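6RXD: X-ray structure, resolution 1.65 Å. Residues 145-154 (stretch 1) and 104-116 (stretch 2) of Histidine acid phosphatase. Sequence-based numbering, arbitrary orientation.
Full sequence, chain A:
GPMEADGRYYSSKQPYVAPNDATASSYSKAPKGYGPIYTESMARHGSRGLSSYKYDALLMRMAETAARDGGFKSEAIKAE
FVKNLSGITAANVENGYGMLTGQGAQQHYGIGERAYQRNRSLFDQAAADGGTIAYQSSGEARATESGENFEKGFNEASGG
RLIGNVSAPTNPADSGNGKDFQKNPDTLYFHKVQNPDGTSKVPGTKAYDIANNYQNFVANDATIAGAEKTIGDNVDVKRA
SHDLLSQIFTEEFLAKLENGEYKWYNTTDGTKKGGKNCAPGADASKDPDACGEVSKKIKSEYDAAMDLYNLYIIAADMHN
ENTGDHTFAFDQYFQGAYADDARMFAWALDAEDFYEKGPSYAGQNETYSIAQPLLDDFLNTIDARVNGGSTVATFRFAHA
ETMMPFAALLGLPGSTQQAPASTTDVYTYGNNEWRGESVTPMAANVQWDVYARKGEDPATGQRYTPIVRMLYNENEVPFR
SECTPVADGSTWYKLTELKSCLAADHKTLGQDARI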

ATOM      1  N   GLU A 145     -12.247  -6.210   3.034  1.00 17.94           N
ATOM      2  CA  GLU A 145     -12.026  -7.610   2.672  1.00 17.34           C
ATOM      3  C   GLU A 145     -10.639  -8.103   3.075  1.00 16.34           C
ATOM      4  O   GLU A 145     -10.462  -9.263   3.441  1.00 15.55           O
ATOM      5  CB  GLU A 145     -12.270  -7.819   1.175  1.00 21.87           C
ATOM      6  CG  GLU A 145     -13.752  -7.693   0.826  1.00 25.50           C
ATOM      7  CD  GLU A 145     -13.994  -7.372  -0.630  1.00 31.42           C
ATOM      8  OE1 GLU A 145     -13.012  -7.214  -1.385  1.00 27.63           O
ATOM      9  OE2 GLU A 145     -15.174  -7.264  -1.017  1.00 32.08           O
ATOM     10  N   SER A 146      -9.649  -7.222   3.001  1.00 14.90           N
ATOM     11  CA  SER A 146      -8.327  -7.576   3.506  1.00 13.15           C
ATOM     12  C   SER A 146      -8.413  -7.853   4.997  1.00 16.27           C
ATOM     13  O   SER A 146      -7.896  -8.864   5.484  1.00 15.48           O
ATOM     14  CB  SER A 146      -7.326  -6.456   3.225  1.00 14.00           C
ATOM     15  OG  SER A 146      -7.124  -6.334   1.830  1.00 15.20           O
ATOM     16  N   GLY A 147      -9.093  -6.961   5.712  1.00 16.05           N
ATOM     17  CA  GLY A 147      -9.340  -7.150   7.128  1.00 15.36           C
ATOM     18  C   GLY A 147     -10.048  -8.462   7.424  1.00 14.36           C
ATOM     19  O   GLY A 147      -9.725  -9.136   8.405  1.00 16.99           O
ATOM     20  N   GLU A 148     -11.002  -8.836   6.577  1.00 15.17           N
ATOM     21  CA  GLU A 148     -11.753 -10.070   6.797  1.00 17.03           C
ATOM     22  C   GLU A 148     -10.836 -11.284   6.718  1.00 16.13           C
ATOM     23  O   GLU A 148     -10.987 -12.242   7.470  1.00 19.01           O
ATOM     24  CB  GLU A 148     -12.908 -10.182   5.793  1.00 17.22           C
ATOM     25  CG  GLU A 148     -13.965  -9.102   5.978  1.00 18.73           C
ATOM     26  CD  GLU A 148     -14.936  -9.015   4.818  1.00 24.93           C
ATOM     27  OE1 GLU A 148     -14.900  -9.901   3.940  1.00 25.65           O
ATOM     28  OE2 GLU A 148     -15.734  -8.051   4.788  1.00 24.54           O
ATOM     29  N   ASN A 149      -9.863 -11.233   5.815  1.00 15.52           N
ATOM     30  CA  ASN A 149      -8.892 -12.314   5.735  1.00 13.21           C
ATOM     31  C   ASN A 149      -7.936 -12.352   6.924  1.00 16.47           C
ATOM     32  O   ASN A 149      -7.578 -13.427   7.398  1.00 17.30           O
ATOM     33  CB  ASN A 149      -8.137 -12.253   4.405  1.00 15.53           C
ATOM     34  CG  ASN A 149      -8.978 -12.768   3.248  1.00 17.97           C
ATOM     35  OD1 ASN A 149      -9.189 -13.970   3.123  1.00 20.69           O
ATOM     36  ND2 ASN A 149      -9.476 -11.861   2.413  1.00 20.33           N
ATOM     37  N   PHE A 150      -7.522 -11.179   7.396  1.00 14.92           N
ATOM     38  CA  PHE A 150      -6.714 -11.082   8.604  1.00 15.64           C
ATOM     39  C   PHE A 150      -7.502 -11.712   9.757  1.00 15.10           C
ATOM     40  O   PHE A 150      -6.962 -12.492  10.552  1.00 15.96           O
ATOM     41  CB  PHE A 150      -6.422  -9.600   8.883  1.00 12.48           C
ATOM     42  CG  PHE A 150      -5.679  -9.321  10.175  1.00 15.50           C
ATOM     43  CD1 PHE A 150      -4.372  -8.846  10.150  1.00 14.10           C
ATOM     44  CD2 PHE A 150      -6.309  -9.461  11.406  1.00 16.72           C
ATOM     45  CE1 PHE A 150      -3.694  -8.551  11.338  1.00 13.83           C
ATOM     46  CE2 PHE A 150      -5.638  -9.178  12.592  1.00 18.87           C
ATOM     47  CZ  PHE A 150      -4.335  -8.716  12.554  1.00 17.76           C
ATOM     48  N   GLU A 151      -8.779 -11.356   9.849  1.00 16.64           N
ATOM     49  CA  GLU A 151      -9.634 -11.857  10.916  1.00 18.57           C
ATOM     50  C   GLU A 151      -9.759 -13.385  10.872  1.00 17.78           C
ATOM     51  O   GLU A 151      -9.677 -14.054  11.899  1.00 18.98           O
ATOM     52  CB  GLU A 151     -11.009 -11.185  10.838  1.00 15.96           C
ATOM     53  CG  GLU A 151     -11.998 -11.662  11.897  1.00 18.88           C
ATOM     54  CD  GLU A 151     -13.329 -10.939  11.815  1.00 24.77           C
ATOM     55  OE1 GLU A 151     -13.901 -10.650  12.880  1.00 26.78           O
ATOM     56  OE2 GLU A 151     -13.804 -10.667  10.695  1.00 24.73           O
ATOM     57  N   LYS A 152      -9.922 -13.932   9.672  1.00 18.60           N
ATOM     58  CA  LYS A 152      -9.971 -15.377   9.490  0.85 19.39           C
ATOM     59  C   LYS A 152      -8.685 -16.063   9.936  1.00 17.91           C
ATOM     60  O   LYS A 152      -8.724 -17.077  10.628  1.00 21.38           O
ATOM     61  CB  LYS A 152     -10.253 -15.702   8.028  1.00 22.58           C
ATOM     62  CG  LYS A 152     -10.389 -17.174   7.727  0.73 25.24           C
ATOM     63  CD  LYS A 152     -10.832 -17.363   6.288  0.77 27.42           C
ATOM     64  CE  LYS A 152     -11.901 -16.339   5.921  0.48 38.34           C
ATOM     65  NZ  LYS A 152     -12.444 -16.539   4.549  1.00 52.05           N
ATOM     66  N   GLY A 153      -7.544 -15.503   9.538  1.00 15.82           N
ATOM     67  CA  GLY A 153      -6.260 -16.046   9.934  1.00 16.17           C
ATOM     68  C   GLY A 153      -6.040 -15.964  11.432  1.00 17.31           C
ATOM     69  O   GLY A 153      -5.544 -16.911  12.040  1.00 17.75           O
ATOM     70  N   PHE A 154      -6.393 -14.826  12.019  1.00 14.86           N
ATOM     71  CA  PHE A 154      -6.255 -14.627  13.454  1.00 15.56           C
ATOM     72  C   PHE A 154      -7.097 -15.654  14.202  1.00 18.39           C
ATOM     73  O   PHE A 154      -6.639 -16.264  15.178  1.00 19.15           O
ATOM     74  CB  PHE A 154      -6.707 -13.206  13.813  1.00 14.16           C
ATOM     75  CG  PHE A 154      -6.490 -12.830  15.259  1.00 17.68           C
ATOM     76  CD1 PHE A 154      -5.385 -12.074  15.630  1.00 16.02           C
ATOM     77  CD2 PHE A 154      -7.414 -13.195  16.237  1.00 18.50           C
ATOM     78  CE1 PHE A 154      -5.187 -11.709  16.948  1.00 15.27           C
ATOM     79  CE2 PHE A 154      -7.218 -12.834  17.564  1.00 19.54           C
ATOM     80  CZ  PHE A 154      -6.102 -12.088  17.917  1.00 18.76           C
TER
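Stretch 2 (104-116) GAQQHYGIGERAY

Stretch 2 is helical throughout and crosses the helix of stretch 1 at -43°, the two helices running in broadly the same direction. Their axes come within 6.5 Å, a spacing that glycine makes possible. Gly153 CA lies 4.3 Å from Tyr109 CA, and Gly112 CA 4.3 Å from Phe150 CA. At each glycine an ideal CB would point toward the partner helix and fall 2.1 Å from a carbonyl oxygen, Tyr109 O for Gly153 and Phe150 O for Gly112.

With the backbones this close, CA-H...O contacts line the interface; no conventional hydrogen bond crosses it. Phe150 CA sits 3.2 Å from His108 O, Tyr109 CA 3.4 Å from Asn149 O, Gly153 CA 3.5 Å from Tyr109 O, Gly112 CA 3.6 Å from Phe150 O, and Phe154 CA 3.4 Å from Gly112 O.

Aromatic faces cover the bare glycines: Gly153 CA lies over the ring of Tyr109 and Gly112 CA over that of Phe150. Ser146 CB covers the His108 ring in the same way, 3.6 Å from its CD2.

Apolar packing completes the fit. Phe150 is a knob among His108, Ile111, Gly112 and Ala115, its CE1 3.8 Å from Ile111 CG2 and its CZ 3.8 Å from Ala115 CB. Tyr116 turns its ring edge to the face of Phe154.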

ATOM      1  N   GLY A 104      -3.448 -11.646  -2.293  1.00 12.15           N
ATOM      2  CA  GLY A 104      -3.831 -10.587  -1.361  1.00 12.51           C
ATOM      3  C   GLY A 104      -4.557 -11.136  -0.144  1.00 14.95           C
ATOM      4  O   GLY A 104      -4.405 -10.643   0.974  1.00 14.72           O
ATOM      5  N   ALA A 105      -5.364 -12.162  -0.363  1.00 13.02           N
ATOM      6  CA  ALA A 105      -6.057 -12.816   0.733  1.00 14.52           C
ATOM      7  C   ALA A 105      -5.051 -13.532   1.634  1.00 13.46           C
ATOM      8  O   ALA A 105      -5.124 -13.444   2.880  1.00 16.60           O
ATOM      9  CB  ALA A 105      -7.096 -13.813   0.188  1.00 16.48           C
ATOM     10  N   GLN A 106      -4.116 -14.247   1.010  1.00 15.31           N
ATOM     11  CA  GLN A 106      -3.103 -14.993   1.760  1.00 17.98           C
ATOM     12  C   GLN A 106      -2.194 -14.082   2.568  1.00 18.01           C
ATOM     13  O   GLN A 106      -1.776 -14.450   3.675  1.00 16.83           O
ATOM     14  CB  GLN A 106      -2.277 -15.895   0.834  1.00 17.90           C
ATOM     15  CG  GLN A 106      -3.092 -17.058   0.258  0.74 20.54           C
ATOM     16  CD  GLN A 106      -2.304 -17.940  -0.704  0.70 25.18           C
ATOM     17  OE1 GLN A 106      -1.386 -17.485  -1.385  0.72 25.51           O
ATOM     18  NE2 GLN A 106      -2.677 -19.212  -0.768  0.62 27.31           N
ATOM     19  N   GLN A 107      -1.892 -12.905   2.022  1.00 14.48           N
ATOM     20  CA  GLN A 107      -1.056 -11.921   2.723  1.00 12.38           C
ATOM     21  C   GLN A 107      -1.669 -11.588   4.064  1.00 12.91           C
ATOM     22  O   GLN A 107      -1.018 -11.694   5.097  1.00 14.47           O
ATOM     23  CB  GLN A 107      -0.870 -10.636   1.895  1.00 11.31           C
ATOM     24  CG  GLN A 107       0.044 -10.804   0.670  1.00 10.45           C
ATOM     25  CD  GLN A 107      -0.098  -9.670  -0.342  1.00 14.84           C
ATOM     26  OE1 GLN A 107      -1.064  -8.900  -0.298  1.00 14.21           O
ATOM     27  NE2 GLN A 107       0.863  -9.570  -1.273  1.00 13.05           N
ATOM     28  N   HIS A 108      -2.938 -11.204   4.043  1.00 15.68           N
ATOM     29  CA  HIS A 108      -3.617 -10.803   5.268  1.00 12.10           C
ATOM     30  C   HIS A 108      -3.925 -11.966   6.199  1.00 14.22           C
ATOM     31  O   HIS A 108      -3.862 -11.823   7.420  1.00 14.90           O
ATOM     32  CB  HIS A 108      -4.842  -9.950   4.942  1.00 15.91           C
ATOM     33  CG  HIS A 108      -4.484  -8.532   4.652  1.00 14.08           C
ATOM     34  ND1 HIS A 108      -4.409  -7.574   5.642  1.00 18.22           N
ATOM     35  CD2 HIS A 108      -4.083  -7.929   3.510  1.00 11.92           C
ATOM     36  CE1 HIS A 108      -4.008  -6.432   5.114  1.00 16.08           C
ATOM     37  NE2 HIS A 108      -3.796  -6.619   3.822  1.00 14.91           N
ATOM     38  N   TYR A 109      -4.229 -13.124   5.629  1.00 15.71           N
ATOM     39  CA  TYR A 109      -4.440 -14.314   6.448  1.00 14.56           C
ATOM     40  C   TYR A 109      -3.184 -14.599   7.279  1.00 12.94           C
ATOM     41  O   TYR A 109      -3.265 -14.849   8.482  1.00 14.32           O
ATOM     42  CB  TYR A 109      -4.784 -15.490   5.537  1.00 11.45           C
ATOM     43  CG  TYR A 109      -5.181 -16.753   6.277  1.00 18.15           C
ATOM     44  CD1 TYR A 109      -6.520 -17.064   6.486  1.00 25.27           C
ATOM     45  CD2 TYR A 109      -4.215 -17.632   6.756  1.00 22.00           C
ATOM     46  CE1 TYR A 109      -6.888 -18.214   7.152  1.00 27.41           C
ATOM     47  CE2 TYR A 109      -4.574 -18.786   7.431  1.00 26.93           C
ATOM     48  CZ  TYR A 109      -5.913 -19.067   7.625  1.00 21.39           C
ATOM     49  OH  TYR A 109      -6.276 -20.218   8.288  1.00 32.16           O
ATOM     50  N   GLY A 110      -2.017 -14.528   6.643  1.00 14.76           N
ATOM     51  CA  GLY A 110      -0.770 -14.807   7.338  1.00 17.17           C
ATOM     52  C   GLY A 110      -0.429 -13.750   8.368  1.00 13.94           C
ATOM     53  O   GLY A 110       0.025 -14.058   9.469  1.00 15.40           O
ATOM     54  N   ILE A 111      -0.644 -12.489   8.016  1.00 11.19           N
ATOM     55  CA  ILE A 111      -0.386 -11.403   8.957  1.00 13.21           C
ATOM     56  C   ILE A 111      -1.258 -11.581  10.210  1.00 13.80           C
ATOM     57  O   ILE A 111      -0.779 -11.405  11.338  1.00 15.22           O
ATOM     58  CB  ILE A 111      -0.612 -10.020   8.315  1.00 12.04           C
ATOM     59  CG1 ILE A 111       0.395  -9.791   7.179  1.00 12.93           C
ATOM     60  CG2 ILE A 111      -0.440  -8.912   9.367  1.00 13.47           C
ATOM     61  CD1 ILE A 111       0.079  -8.559   6.300  1.00 12.66           C
ATOM     62  N   GLY A 112      -2.521 -11.954  10.009  1.00 13.17           N
ATOM     63  CA  GLY A 112      -3.441 -12.219  11.113  1.00 11.31           C
ATOM     64  C   GLY A 112      -3.049 -13.404  11.982  1.00 15.37           C
ATOM     65  O   GLY A 112      -3.096 -13.310  13.215  1.00 17.81           O
ATOM     66  N   GLU A 113      -2.678 -14.520  11.351  1.00 16.04           N
ATOM     67  CA  GLU A 113      -2.154 -15.677  12.087  1.00 15.08           C
ATOM     68  C   GLU A 113      -1.000 -15.263  12.987  1.00 15.88           C
ATOM     69  O   GLU A 113      -0.961 -15.605  14.171  1.00 16.21           O
ATOM     70  CB  GLU A 113      -1.579 -16.733  11.140  1.00 19.21           C
ATOM     71  CG  GLU A 113      -2.513 -17.461  10.227  1.00 33.07           C
ATOM     72  CD  GLU A 113      -1.777 -18.574   9.489  1.00 42.15           C
ATOM     73  OE1 GLU A 113      -0.789 -18.273   8.780  1.00 47.35           O
ATOM     74  OE2 GLU A 113      -2.164 -19.750   9.647  1.00 40.84           O
ATOM     75  N   ARG A 114      -0.034 -14.549  12.412  1.00 15.33           N
ATOM     76  CA  ARG A 114       1.170 -14.194  13.154  1.00 13.46           C
ATOM     77  C   ARG A 114       0.927 -13.095  14.191  1.00 15.84           C
ATOM     78  O   ARG A 114       1.662 -12.992  15.173  1.00 17.84           O
ATOM     79  CB  ARG A 114       2.302 -13.803  12.190  1.00 15.14           C
ATOM     80  CG  ARG A 114       2.703 -14.940  11.257  1.00 16.15           C
ATOM     81  CD  ARG A 114       3.903 -14.576  10.390  1.00 16.32           C
ATOM     82  NE  ARG A 114       3.594 -13.482   9.466  1.00 15.27           N
ATOM     83  CZ  ARG A 114       3.087 -13.653   8.245  1.00 16.95           C
ATOM     84  NH1 ARG A 114       2.830 -14.872   7.785  1.00 18.18           N
ATOM     85  NH2 ARG A 114       2.832 -12.607   7.479  1.00 14.08           N
ATOM     86  N   ALA A 115      -0.102 -12.278  13.982  1.00 15.48           N
ATOM     87  CA  ALA A 115      -0.471 -11.293  14.993  1.00 16.44           C
ATOM     88  C   ALA A 115      -0.936 -11.993  16.272  1.00 17.46           C
ATOM     89  O   ALA A 115      -0.560 -11.596  17.381  1.00 16.26           O
ATOM     90  CB  ALA A 115      -1.542 -10.328  14.470  1.00 12.83           C
ATOM     91  N   TYR A 116      -1.740 -13.041  16.134  1.00 15.35           N
ATOM     92  CA  TYR A 116      -2.122 -13.792  17.325  1.00 15.18           C
ATOM     93  C   TYR A 116      -0.901 -14.459  17.947  1.00 19.43           C
ATOM     94  O   TYR A 116      -0.697 -14.395  19.164  1.00 16.80           O
ATOM     95  CB  TYR A 116      -3.189 -14.858  17.033  1.00 15.85           C
ATOM     96  CG  TYR A 116      -3.333 -15.792  18.206  1.00 14.45           C
ATOM     97  CD1 TYR A 116      -3.917 -15.357  19.393  1.00 18.60           C
ATOM     98  CD2 TYR A 116      -2.839 -17.089  18.154  1.00 19.09           C
ATOM     99  CE1 TYR A 116      -4.026 -16.206  20.501  1.00 18.60           C
ATOM    100  CE2 TYR A 116      -2.949 -17.942  19.254  1.00 18.65           C
ATOM    101  CZ  TYR A 116      -3.541 -17.491  20.415  1.00 21.63           C
ATOM    102  OH  TYR A 116      -3.641 -18.329  21.497  1.00 21.93           O
TER